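Local atomic coordinates of dihydropyrimidine amidohydrolase (Dictyostelium discoideum, PDB entry 2FTW), a protein that catalyses the reversible hydrolytic ring opening of dihydropyrimidines such as 5,6-dihydrouracil, the second step of reductive pyrimidine degradation, using two zinc ions per subunit. Residues V90-T95 / A436-V441; F178-K182 / I235-T241. Where two conformers were deposited one is given. Numbering follows the deposited sequence.

Interaction 1: V90-T95 / A436-V441; sequences VAGGTT and AVTTIV
Thr439 lays its side chain over the end of helix 82-91, with OG1 against the carbonyl of Val90 and CG2 against the methyl of Thr95. That helix end is a Schellman motif leading into strand 94-101 of the (beta-alpha)8 barrel: Gly93 is its C-prime residue, at phi/psi 95/7, and Gly93 N makes a 3.2 Å hydrogen bond to Val90 O. Opposite runs the extended end of strand 431-441, which turns a corner at Val437; there Val437 and Thr438 both face Ile404 in a classic beta bulge. The register pairs Gly93 with Ala436 (CA to CA 5.3 Å) and Thr95 with Val441 (6.5 Å). Ala436 CB lies 3.7 Å from Gly93 N, where a side chain on Gly93 would crowd it. Thr95 (chi1 p) sets CG2 3.3 Å from Thr439 CG2 and 3.6 Å from Val441 CG2; Val90 (m) meets Val441 (t), CG1 to CG2, at 4.0 Å. The buried contact ties the end of helix 82-91 and the start of barrel strand 94-101 to strand 431-441, which probably belongs to the beta-sandwich. A water donates to Ala91 O (2.5 Å) and Ala436 O (2.8 Å), while Thr439 OG1 (chi1 m) donates a very short 2.5 Å hydrogen bond to Val90 O.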
loop_
_atom_site.group_PDB
_atom_site.type_symbol
_atom_site.label_atom_id
_atom_site.label_comp_id
_atom_site.label_asym_id
_atom_site.label_seq_id
_atom_site.Cartn_x
_atom_site.Cartn_y
_atom_site.Cartn_z
ATOM N N VAL A 90 21.112 -32.829 9.979
ATOM C CA VAL A 90 20.385 -34.030 9.535
ATOM C C VAL A 90 19.382 -34.579 10.566
ATOM O O VAL A 90 18.354 -35.156 10.200
ATOM C CB VAL A 90 21.317 -35.179 9.048
ATOM C CG1 VAL A 90 22.128 -34.744 7.829
ATOM C CG2 VAL A 90 22.222 -35.701 10.173
ATOM N N ALA A 91 19.668 -34.381 11.843
ATOM C CA ALA A 91 18.717 -34.690 12.904
ATOM C C ALA A 91 17.456 -33.860 12.786
ATOM O O ALA A 91 16.431 -34.224 13.349
ATOM C CB ALA A 91 19.357 -34.465 14.271
ATOM N N GLY A 92 17.544 -32.726 12.080
ATOM C CA GLY A 92 16.397 -31.858 11.808
ATOM C C GLY A 92 15.854 -31.871 10.385
ATOM O O GLY A 92 14.973 -31.074 10.061
ATOM N N GLY A 93 16.366 -32.756 9.532
ATOM C CA GLY A 93 15.853 -32.906 8.162
ATOM C C GLY A 93 16.582 -32.117 7.079
ATOM O O GLY A 93 16.149 -32.099 5.914
ATOM N N THR A 94 17.697 -31.490 7.447
ATOM C CA THR A 94 18.462 -30.642 6.545
ATOM C C THR A 94 19.684 -31.434 6.094
ATOM O O THR A 94 20.454 -31.907 6.917
ATOM C CB THR A 94 18.825 -29.299 7.264
ATOM O OG1 THR A 94 17.627 -28.560 7.513
ATOM C CG2 THR A 94 19.774 -28.417 6.451
ATOM N N THR A 95 19.824 -31.599 4.778
ATOM C CA THR A 95 20.883 -32.411 4.198
ATOM C C THR A 95 21.867 -31.628 3.311
ATOM O O THR A 95 22.701 -32.229 2.646
ATOM C CB THR A 95 20.301 -33.592 3.387
ATOM O OG1 THR A 95 19.488 -33.103 2.310
ATOM C CG2 THR A 95 19.472 -34.516 4.297
ATOM N N ALA A 436 11.257 -34.481 11.533
ATOM C CA ALA A 436 12.042 -35.456 10.774
ATOM C C ALA A 436 12.298 -36.689 11.642
ATOM O O ALA A 436 12.872 -36.574 12.702
ATOM C CB ALA A 436 13.360 -34.837 10.345
ATOM N N VAL A 437 11.855 -37.853 11.185
ATOM C CA VAL A 437 12.018 -39.106 11.930
ATOM C C VAL A 437 13.101 -39.997 11.328
ATOM O O VAL A 437 13.682 -40.823 12.031
ATOM C CB VAL A 437 10.683 -39.902 12.069
ATOM C CG1 VAL A 437 9.701 -39.131 12.940
ATOM C CG2 VAL A 437 10.071 -40.243 10.729
ATOM N N THR A 438 13.343 -39.835 10.025
ATOM C CA THR A 438 14.489 -40.441 9.351
ATOM C C THR A 438 15.040 -39.483 8.285
ATOM O O THR A 438 14.281 -38.895 7.527
ATOM C CB THR A 438 14.122 -41.789 8.698
ATOM O OG1 THR A 438 13.477 -42.633 9.660
ATOM C CG2 THR A 438 15.341 -42.489 8.163
ATOM N N THR A 439 16.358 -39.317 8.267
ATOM C CA THR A 439 17.036 -38.537 7.240
ATOM C C THR A 439 17.957 -39.486 6.467
ATOM O O THR A 439 18.553 -40.406 7.034
ATOM C CB THR A 439 17.834 -37.370 7.859
ATOM O OG1 THR A 439 16.992 -36.650 8.770
ATOM C CG2 THR A 439 18.362 -36.408 6.787
ATOM N N ILE A 440 18.021 -39.278 5.161
ATOM C CA ILE A 440 18.801 -40.103 4.259
ATOM C C ILE A 440 19.646 -39.183 3.387
ATOM O O ILE A 440 19.110 -38.296 2.717
ATOM C CB ILE A 440 17.875 -40.990 3.376
ATOM C CG1 ILE A 440 17.097 -41.982 4.251
ATOM C CG2 ILE A 440 18.676 -41.737 2.314
ATOM C CD1 ILE A 440 15.876 -42.573 3.591
ATOM N N VAL A 441 20.962 -39.374 3.429
ATOM C CA VAL A 441 21.903 -38.624 2.597
ATOM C C VAL A 441 22.631 -39.615 1.694
ATOM O O VAL A 441 23.200 -40.591 2.175
ATOM C CB VAL A 441 22.924 -37.848 3.474
ATOM C CG1 VAL A 441 24.014 -37.180 2.620
ATOM C CG2 VAL A 441 22.209 -36.832 4.361
HETATM O O HOH W 1 13.999 -34.313 13.793
#

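Interaction 2: F178-K182 / I235-T241; sequences FKRCK and IADSVCT
Phe178 (chi1 m) fills the apolar centre: its CD2 lies 3.8 Å from Ile235 CG2 and 3.7 Å from Ala236 CA, its CE2 3.8 Å from Ala236 CB. Val239 (t) packs alongside, CG2 to Phe178 CB at 4.2 Å and CG1 to Lys179 CG at 3.9 Å. The two helical segments cross at -45°, N-to-C directions 45° apart, with axes 10.0 Å apart at closest approach. CA atoms pair Phe178 with Ala236 (6.6 Å), Lys179 with Val239 (6.2 Å) and Lys182 with Thr241 (5.4 Å). Cys240, at phi/psi 70/65, ends the second helix and sends Thr241 back, extended, toward the first; Thr241 OG1 is 3.3 Å from Lys182 CA. At the polar edge the all-t Lys182 stretches to the turn, where NZ, in the conformer given, donates a very short 2.4 Å hydrogen bond to Val239 O; Asp478 also forms a salt bridge with NZ. Phe178 also touches Ala188 and Val190 of strand 188-190, so this is helix-helix packing on the outside of the (beta-alpha)8 barrel of the amidohydrolase fold.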
loop_
_atom_site.group_PDB
_atom_site.type_symbol
_atom_site.label_atom_id
_atom_site.label_comp_id
_atom_site.label_asym_id
_atom_site.label_seq_id
_atom_site.Cartn_x
_atom_site.Cartn_y
_atom_site.Cartn_z
ATOM N N PHE A 178 28.346 -5.126 -7.517
ATOM C CA PHE A 178 27.174 -5.659 -8.198
ATOM C C PHE A 178 27.389 -5.766 -9.714
ATOM O O PHE A 178 26.897 -6.693 -10.348
ATOM C CB PHE A 178 25.937 -4.777 -7.939
ATOM C CG PHE A 178 25.348 -4.879 -6.541
ATOM C CD1 PHE A 178 25.817 -5.791 -5.592
ATOM C CD2 PHE A 178 24.261 -4.065 -6.196
ATOM C CE1 PHE A 178 25.230 -5.847 -4.305
ATOM C CE2 PHE A 178 23.683 -4.113 -4.941
ATOM C CZ PHE A 178 24.158 -5.018 -3.991
ATOM N N LYS A 179 28.093 -4.801 -10.303
ATOM C CA LYS A 179 28.436 -4.876 -11.736
ATOM C C LYS A 179 29.336 -6.065 -12.004
ATOM O O LYS A 179 29.231 -6.700 -13.031
ATOM C CB LYS A 179 29.156 -3.625 -12.207
ATOM C CG LYS A 179 28.287 -2.422 -12.319
ATOM C CD LYS A 179 29.133 -1.192 -12.546
ATOM C CE LYS A 179 29.521 -1.028 -14.002
ATOM N NZ LYS A 179 30.451 0.133 -14.122
ATOM N N ARG A 180 30.223 -6.356 -11.063
ATOM C CA ARG A 180 31.160 -7.469 -11.191
ATOM C C ARG A 180 30.409 -8.778 -11.044
ATOM O O ARG A 180 30.614 -9.724 -11.812
ATOM C CB ARG A 180 32.271 -7.340 -10.143
ATOM C CG ARG A 180 33.397 -8.357 -10.261
ATOM C CD ARG A 180 33.996 -8.395 -11.669
ATOM N NE ARG A 180 35.182 -9.244 -11.683
ATOM C CZ ARG A 180 35.794 -9.677 -12.779
ATOM N NH1 ARG A 180 35.336 -9.354 -13.984
ATOM N NH2 ARG A 180 36.866 -10.454 -12.669
ATOM N N CYS A 181 29.508 -8.822 -10.078
ATOM C CA CYS A 181 28.601 -9.960 -9.948
ATOM C C CYS A 181 27.824 -10.209 -11.238
ATOM O O CYS A 181 27.723 -11.361 -11.705
ATOM C CB CYS A 181 27.636 -9.748 -8.789
ATOM S SG CYS A 181 28.372 -10.127 -7.174
ATOM N N LYS A 182 27.267 -9.136 -11.799
ATOM C CA LYS A 182 26.507 -9.224 -13.041
ATOM C C LYS A 182 27.355 -9.874 -14.137
ATOM O O LYS A 182 26.920 -10.800 -14.800
ATOM C CB LYS A 182 26.034 -7.826 -13.475
ATOM C CG LYS A 182 25.169 -7.797 -14.721
ATOM C CD LYS A 182 24.580 -6.410 -14.947
ATOM C CE LYS A 182 23.751 -6.346 -16.225
ATOM N NZ LYS A 182 23.187 -4.983 -16.459
ATOM N N ILE A 235 20.108 0.177 -6.049
ATOM C CA ILE A 235 21.412 0.079 -6.712
ATOM C C ILE A 235 21.457 -1.160 -7.608
ATOM O O ILE A 235 21.907 -1.101 -8.749
ATOM C CB ILE A 235 22.561 0.022 -5.664
ATOM C CG1 ILE A 235 22.626 1.356 -4.899
ATOM C CG2 ILE A 235 23.916 -0.307 -6.326
ATOM C CD1 ILE A 235 23.571 1.346 -3.707
ATOM N N ALA A 236 20.988 -2.285 -7.086
ATOM C CA ALA A 236 20.956 -3.523 -7.859
ATOM C C ALA A 236 20.040 -3.441 -9.082
ATOM O O ALA A 236 20.370 -3.951 -10.168
ATOM C CB ALA A 236 20.542 -4.668 -6.972
ATOM N N ASP A 237 18.881 -2.811 -8.917
ATOM C CA ASP A 237 17.979 -2.632 -10.049
ATOM C C ASP A 237 18.590 -1.724 -11.140
ATOM O O ASP A 237 18.351 -1.943 -12.335
ATOM C CB ASP A 237 16.611 -2.117 -9.592
ATOM C CG ASP A 237 15.586 -2.112 -10.714
ATOM O OD1 ASP A 237 15.464 -3.138 -11.440
ATOM O OD2 ASP A 237 14.908 -1.077 -10.882
ATOM N N SER A 238 19.385 -0.730 -10.736
ATOM C CA SER A 238 20.048 0.156 -11.701
ATOM C C SER A 238 21.093 -0.589 -12.533
ATOM O O SER A 238 21.154 -0.435 -13.748
ATOM C CB SER A 238 20.687 1.342 -10.984
ATOM O OG SER A 238 19.692 2.065 -10.281
ATOM N N VAL A 239 21.898 -1.401 -11.866
ATOM C CA VAL A 239 22.875 -2.283 -12.523
ATOM C C VAL A 239 22.171 -3.348 -13.378
ATOM O O VAL A 239 22.712 -3.794 -14.397
ATOM C CB VAL A 239 23.773 -2.953 -11.463
ATOM C CG1 VAL A 239 24.692 -4.004 -12.081
ATOM C CG2 VAL A 239 24.595 -1.895 -10.729
ATOM N N CYS A 240 20.959 -3.733 -12.961
ATOM C CA CYS A 240 20.157 -4.788 -13.598
ATOM C C CYS A 240 20.761 -6.181 -13.391
ATOM O O CYS A 240 21.163 -6.855 -14.333
ATOM C CB CYS A 240 19.912 -4.500 -15.088
ATOM S SG CYS A 240 18.438 -5.343 -15.728
ATOM N N THR A 241 20.787 -6.618 -12.137
ATOM C CA THR A 241 21.383 -7.900 -11.767
ATOM C C THR A 241 20.646 -8.419 -10.522
ATOM O O THR A 241 20.149 -7.616 -9.723
ATOM C CB THR A 241 22.939 -7.765 -11.503
ATOM O OG1 THR A 241 23.578 -9.061 -11.459
ATOM C CG2 THR A 241 23.234 -7.009 -10.204
#

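How the interactions relate
Interactions 1 and 2 lie on opposite sides of the chain's centre, their own centres 37 Å apart and their nearest atoms about 24 Å apart. Along the sequence, 178-182 and 235-241 are nested inside the loop closed by 90-95 and 436-441. The segments of interaction 1 are 341 residues apart at their closest ends, whereas those of interaction 2 are 53 residues apart at theirs. The former lies away from the zinc site; the latter is nearer to it, the Phe178 side chain being about 10 Å from that of the zinc ligand His191 and about 13 Å from a zinc ion. Interaction 2 also borders a second subunit, whose Met197 packs on Ile235 and Ser238.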